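Local atomic coordinates of protein translation elongation factor 1A (PDB entry 3WND), a protein that probably serves as a SelB/EF-Tu-like translation elongation factor, binding guanine nucleotide and, in its GTP-bound form, cysteinyl-tRNA(Cys). Residues A[102-106]-A[360-364]; A[289-295]-A[327-331]. One frame throughout, in Å; residues are numbered along the deposited sequence.

Both contacts involve the C-terminal beta-barrel, but they do different jobs there. Contact 1 (102-106 with 360-364) sets helix 98-109 of the nucleotide-binding domain against the start of strand 363-369; three of its residues are buried, and a bidentate salt bridge lies beside a phenylalanine packed on the helix. Contact 2 (289-295 with 327-331) joins two loops within the barrel, mostly at the surface, through proline packing, weak backbone bonds and a long lysine-glutamate pair. The two centres are about 12 Å apart and the contacts touch: Ala364 O lies 2.8 Å from Ser290 N, and Gln361 NE2 lies 2.9 Å from Phe292 O, both probable hydrogen bonds.

Contact 1: residues A[102-106]-A[360-364]; sequences ECIIA and TQRFA
Helical residues 102-106 pass close to the segment leading into strand 363-369, with Glu102 CA 5.3 Å from Gln361 CA and Ala106 lying opposite Phe363. Glu102, its CG anti to the backbone N (chi1 -173°) and its chain extended, brings its carboxylate to the NE/NH2 side of Arg362, which grips it side-on. Arg362 NE bonds to Glu102 OE2 at 2.9 Å. Arg362 NH2 bonds to Glu102 OE1 at 2.8 Å, and both bonds are nearly straight at 169°. The two flat groups are almost coplanar, 22° apart. On its anti lone pair, Glu102 OE2 also takes the backbone N of Arg362 at 2.7 Å, which ties the carboxylate to main chain as well as side chain. Tyr70 OH bonds to Glu102 OE1, and Arg362 NH2 also reaches Pro71 O. One face of the Phe363 ring carries Ala106 CB, 3.9 Å from the centroid in a CH-pi contact, while Glu102 CG lies at the ring edge. Gln361 folds back so that OE1 accepts from Phe363 N, and Ile105 CD1 rests 3.5 Å from Gln361 CG. Leu74, Leu77 and Ile78 of helix 74-83 also pack against Phe363. The arrangement is an interdomain interface, joining the GTPase-like G domain to the C-terminal beta-barrel.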
loop_
_atom_site.group_PDB
_atom_site.type_symbol
_atom_site.label_atom_id
_atom_site.label_comp_id
_atom_site.label_asym_id
_atom_site.label_seq_id
_atom_site.Cartn_x
_atom_site.Cartn_y
_atom_site.Cartn_z
ATOM N N GLU A 102 12.801 -9.399 1.772
ATOM C CA GLU A 102 12.635 -7.939 1.556
ATOM C C GLU A 102 11.183 -7.542 1.793
ATOM O O GLU A 102 10.876 -6.499 2.435
ATOM C CB GLU A 102 13.077 -7.585 0.144
ATOM C CG GLU A 102 13.073 -6.053 -0.057
ATOM C CD GLU A 102 13.576 -5.725 -1.441
ATOM O OE1 GLU A 102 13.004 -6.216 -2.429
ATOM O OE2 GLU A 102 14.616 -5.015 -1.525
ATOM N N CYS A 103 10.249 -8.347 1.267
ATOM C CA CYS A 103 8.784 -8.042 1.531
ATOM C C CYS A 103 8.421 -8.086 3.014
ATOM O O CYS A 103 7.651 -7.260 3.495
ATOM C CB CYS A 103 7.873 -9.088 0.810
ATOM S SG CYS A 103 7.803 -8.742 -0.972
ATOM N N ILE A 104 8.911 -9.142 3.733
ATOM C CA ILE A 104 8.701 -9.207 5.167
ATOM C C ILE A 104 9.262 -7.993 5.866
ATOM O O ILE A 104 8.602 -7.399 6.686
ATOM C CB ILE A 104 9.356 -10.496 5.732
ATOM C CG1 ILE A 104 8.516 -11.689 5.221
ATOM C CG2 ILE A 104 9.439 -10.477 7.282
ATOM C CD1 ILE A 104 9.166 -13.041 5.550
ATOM N N ILE A 105 10.489 -7.564 5.497
ATOM C CA ILE A 105 11.092 -6.409 6.109
ATOM C C ILE A 105 10.264 -5.149 5.795
ATOM O O ILE A 105 10.013 -4.322 6.711
ATOM C CB ILE A 105 12.540 -6.280 5.625
ATOM C CG1 ILE A 105 13.396 -7.292 6.407
ATOM C CG2 ILE A 105 13.025 -4.857 5.919
ATOM C CD1 ILE A 105 14.729 -7.543 5.751
ATOM N N ALA A 106 9.809 -5.038 4.562
ATOM C CA ALA A 106 8.987 -3.855 4.196
ATOM C C ALA A 106 7.700 -3.793 4.976
ATOM O O ALA A 106 7.331 -2.724 5.486
ATOM C CB ALA A 106 8.661 -3.817 2.715
ATOM N N THR A 360 20.801 -5.330 -2.015
ATOM C CA THR A 360 19.947 -6.502 -2.285
ATOM C C THR A 360 18.609 -6.431 -1.566
ATOM O O THR A 360 17.545 -6.629 -2.179
ATOM C CB THR A 360 20.671 -7.808 -1.816
ATOM O OG1 THR A 360 21.956 -7.845 -2.421
ATOM C CG2 THR A 360 19.895 -9.063 -2.202
ATOM N N GLN A 361 18.684 -6.214 -0.282
ATOM C CA GLN A 361 17.491 -5.952 0.557
ATOM C C GLN A 361 17.556 -4.376 0.580
ATOM O O GLN A 361 18.421 -3.803 1.179
ATOM C CB GLN A 361 17.692 -6.582 1.937
ATOM C CG GLN A 361 16.419 -6.613 2.818
ATOM C CD GLN A 361 15.909 -5.233 3.167
ATOM O OE1 GLN A 361 14.933 -4.736 2.519
ATOM N NE2 GLN A 361 16.566 -4.580 4.151
ATOM N N ARG A 362 16.560 -3.757 -0.043
ATOM C CA ARG A 362 16.670 -2.328 -0.342
ATOM C C ARG A 362 16.065 -1.414 0.719
ATOM O O ARG A 362 16.210 -0.219 0.639
ATOM C CB ARG A 362 16.038 -2.036 -1.704
ATOM C CG ARG A 362 16.803 -2.734 -2.795
ATOM C CD ARG A 362 16.089 -2.791 -4.143
ATOM N NE ARG A 362 15.083 -3.861 -4.120
ATOM C CZ ARG A 362 14.330 -4.190 -5.162
ATOM N NH1 ARG A 362 14.417 -3.541 -6.372
ATOM N NH2 ARG A 362 13.447 -5.169 -4.997
ATOM N N PHE A 363 15.284 -1.952 1.635
ATOM C CA PHE A 363 14.627 -1.093 2.650
ATOM C C PHE A 363 15.545 -0.830 3.799
ATOM O O PHE A 363 16.122 -1.749 4.389
ATOM C CB PHE A 363 13.311 -1.700 3.136
ATOM C CG PHE A 363 12.246 -1.658 2.073
ATOM C CD1 PHE A 363 11.600 -0.432 1.742
ATOM C CD2 PHE A 363 11.977 -2.786 1.292
ATOM C CE1 PHE A 363 10.642 -0.427 0.655
ATOM C CE2 PHE A 363 11.065 -2.762 0.223
ATOM C CZ PHE A 363 10.359 -1.585 -0.065
ATOM N N ALA A 364 15.701 0.460 4.087
ATOM C CA ALA A 364 16.670 0.905 5.057
ATOM C C ALA A 364 16.098 1.353 6.388
ATOM O O ALA A 364 16.757 1.208 7.413
ATOM C CB ALA A 364 17.526 2.041 4.436
#

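Contact 2: residues A[289-295]-A[327-331]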
loop_
_atom_site.group_PDB
_atom_site.type_symbol
_atom_site.label_atom_id
_atom_site.label_comp_id
_atom_site.label_asym_id
_atom_site.label_seq_id
_atom_site.Cartn_x
_atom_site.Cartn_y
_atom_site.Cartn_z
ATOM N N VAL A 289 16.250 2.647 11.918
ATOM C CA VAL A 289 16.985 1.937 10.848
ATOM C C VAL A 289 16.938 0.419 10.981
ATOM O O VAL A 289 17.090 -0.138 12.049
ATOM C CB VAL A 289 18.480 2.404 10.886
ATOM C CG1 VAL A 289 19.311 1.771 9.742
ATOM C CG2 VAL A 289 18.604 3.969 10.888
ATOM N N SER A 290 16.583 -0.216 9.859
ATOM C CA SER A 290 16.519 -1.686 9.793
ATOM C C SER A 290 17.852 -2.287 10.301
ATOM O O SER A 290 18.961 -1.773 10.003
ATOM C CB SER A 290 16.451 -2.054 8.357
ATOM O OG SER A 290 16.362 -3.479 8.176
ATOM N N LYS A 291 17.730 -3.463 10.924
ATOM C CA LYS A 291 18.960 -4.198 11.235
ATOM C C LYS A 291 19.585 -4.757 9.945
ATOM O O LYS A 291 20.752 -5.183 9.944
ATOM C CB LYS A 291 18.609 -5.395 12.114
ATOM C CG LYS A 291 18.281 -4.954 13.506
ATOM C CD LYS A 291 17.841 -6.131 14.334
ATOM C CE LYS A 291 17.175 -5.536 15.550
ATOM N NZ LYS A 291 16.787 -6.672 16.410
ATOM N N PHE A 292 18.812 -4.837 8.847
ATOM C CA PHE A 292 19.262 -5.513 7.653
ATOM C C PHE A 292 19.617 -4.556 6.507
ATOM O O PHE A 292 19.243 -4.768 5.366
ATOM C CB PHE A 292 18.224 -6.573 7.256
ATOM C CG PHE A 292 18.169 -7.702 8.280
ATOM C CD1 PHE A 292 19.148 -8.701 8.216
ATOM C CD2 PHE A 292 17.300 -7.656 9.341
ATOM C CE1 PHE A 292 19.198 -9.667 9.226
ATOM C CE2 PHE A 292 17.349 -8.608 10.313
ATOM C CZ PHE A 292 18.262 -9.607 10.275
ATOM N N THR A 293 20.333 -3.508 6.848
ATOM C CA THR A 293 20.799 -2.565 5.871
ATOM C C THR A 293 22.248 -2.124 6.206
ATOM O O THR A 293 22.839 -2.629 7.155
ATOM C CB THR A 293 19.826 -1.340 5.746
ATOM O OG1 THR A 293 20.151 -0.594 4.555
ATOM C CG2 THR A 293 19.926 -0.409 6.957
ATOM N N LYS A 294 22.771 -1.197 5.421
ATOM C CA LYS A 294 24.171 -0.626 5.565
ATOM C C LYS A 294 24.078 0.587 6.436
ATOM O O LYS A 294 23.045 1.293 6.393
ATOM C CB LYS A 294 24.681 -0.157 4.135
ATOM C CG LYS A 294 25.459 -1.106 3.239
ATOM C CD LYS A 294 26.793 -1.615 3.783
ATOM C CE LYS A 294 27.982 -1.551 2.812
ATOM N NZ LYS A 294 28.946 -2.763 2.839
ATOM N N LYS A 295 25.122 0.873 7.205
ATOM C CA LYS A 295 25.127 2.114 7.952
ATOM C C LYS A 295 24.894 3.300 7.007
ATOM O O LYS A 295 25.380 3.332 5.863
ATOM C CB LYS A 295 26.468 2.296 8.721
ATOM C CG LYS A 295 27.676 2.580 7.861
ATOM C CD LYS A 295 29.020 2.415 8.680
ATOM C CE LYS A 295 29.977 3.505 8.304
ATOM N NZ LYS A 295 31.404 3.186 8.598
ATOM N N GLU A 327 27.488 8.732 11.330
ATOM C CA GLU A 327 26.838 7.510 10.798
ATOM C C GLU A 327 25.615 7.188 11.621
ATOM O O GLU A 327 25.528 7.573 12.800
ATOM C CB GLU A 327 27.791 6.279 10.794
ATOM C CG GLU A 327 28.332 5.979 12.191
ATOM C CD GLU A 327 29.366 4.924 12.234
ATOM O OE1 GLU A 327 30.283 4.912 11.345
ATOM O OE2 GLU A 327 29.241 4.129 13.204
ATOM N N ALA A 328 24.675 6.438 10.995
ATOM C CA ALA A 328 23.617 5.832 11.766
ATOM C C ALA A 328 23.753 4.354 11.450
ATOM O O ALA A 328 23.558 3.981 10.300
ATOM C CB ALA A 328 22.260 6.381 11.321
ATOM N N LYS A 329 24.053 3.536 12.468
ATOM C CA LYS A 329 24.264 2.118 12.299
ATOM C C LYS A 329 22.931 1.395 12.019
ATOM O O LYS A 329 21.854 1.892 12.411
ATOM C CB LYS A 329 24.918 1.477 13.566
ATOM C CG LYS A 329 26.409 1.947 13.718
ATOM C CD LYS A 329 27.200 1.210 14.801
ATOM C CE LYS A 329 26.595 1.362 16.201
ATOM N NZ LYS A 329 27.124 0.355 17.118
ATOM N N PRO A 330 23.006 0.245 11.358
ATOM C CA PRO A 330 21.853 -0.593 11.244
ATOM C C PRO A 330 21.307 -0.815 12.645
ATOM O O PRO A 330 22.104 -1.047 13.635
ATOM C CB PRO A 330 22.429 -1.904 10.654
ATOM C CG PRO A 330 23.725 -1.483 9.992
ATOM C CD PRO A 330 24.245 -0.354 10.805
ATOM N N GLY A 331 19.955 -0.791 12.742
ATOM C CA GLY A 331 19.332 -1.174 13.998
ATOM C C GLY A 331 19.414 -0.085 15.054
ATOM O O GLY A 331 19.429 -0.368 16.221
#
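Pro330 lies against the loop 289-295, and its ring can be followed atom by atom. Pro330 CB sits 3.5 Å from Ser290 O and close to Thr293 O; Pro330 CG, the far corner, comes to 3.2 Å from Thr293 O; Pro330 CD closes the ring 3.9 Å from Lys295 CA. At Pro330 CA, Val289 CG1 packs at 3.8 Å; CG1 is the Val289 branch anti to the backbone N (chi1 -177°). With alanine in place of Pro330, CG and CD are gone, and the contact with Lys295 would probably be lost and that with Thr293 O reduced to CB. Next along, Gly331 N is shared between two carbonyls, Val289 O at 3.0 Å and Ser290 O at 3.1 Å; both bonds are weak, being strongly bent. At the other end the Lys295 side chain, bent at chi3, crosses that of Glu327 obliquely, and Lys295 NZ and Glu327 OE1 form a long salt bridge of 3.4 Å near the surface. Within the loop, Ser290 OG accepts from Phe292 N, making an ST turn. Both segments are barrel connections: loop 289-295 follows strand 282-289, whose antiparallel partner, strand 333-340, comes after loop 327-331, while Ser290 also pairs through its backbone with Ala364 on strand 363-369.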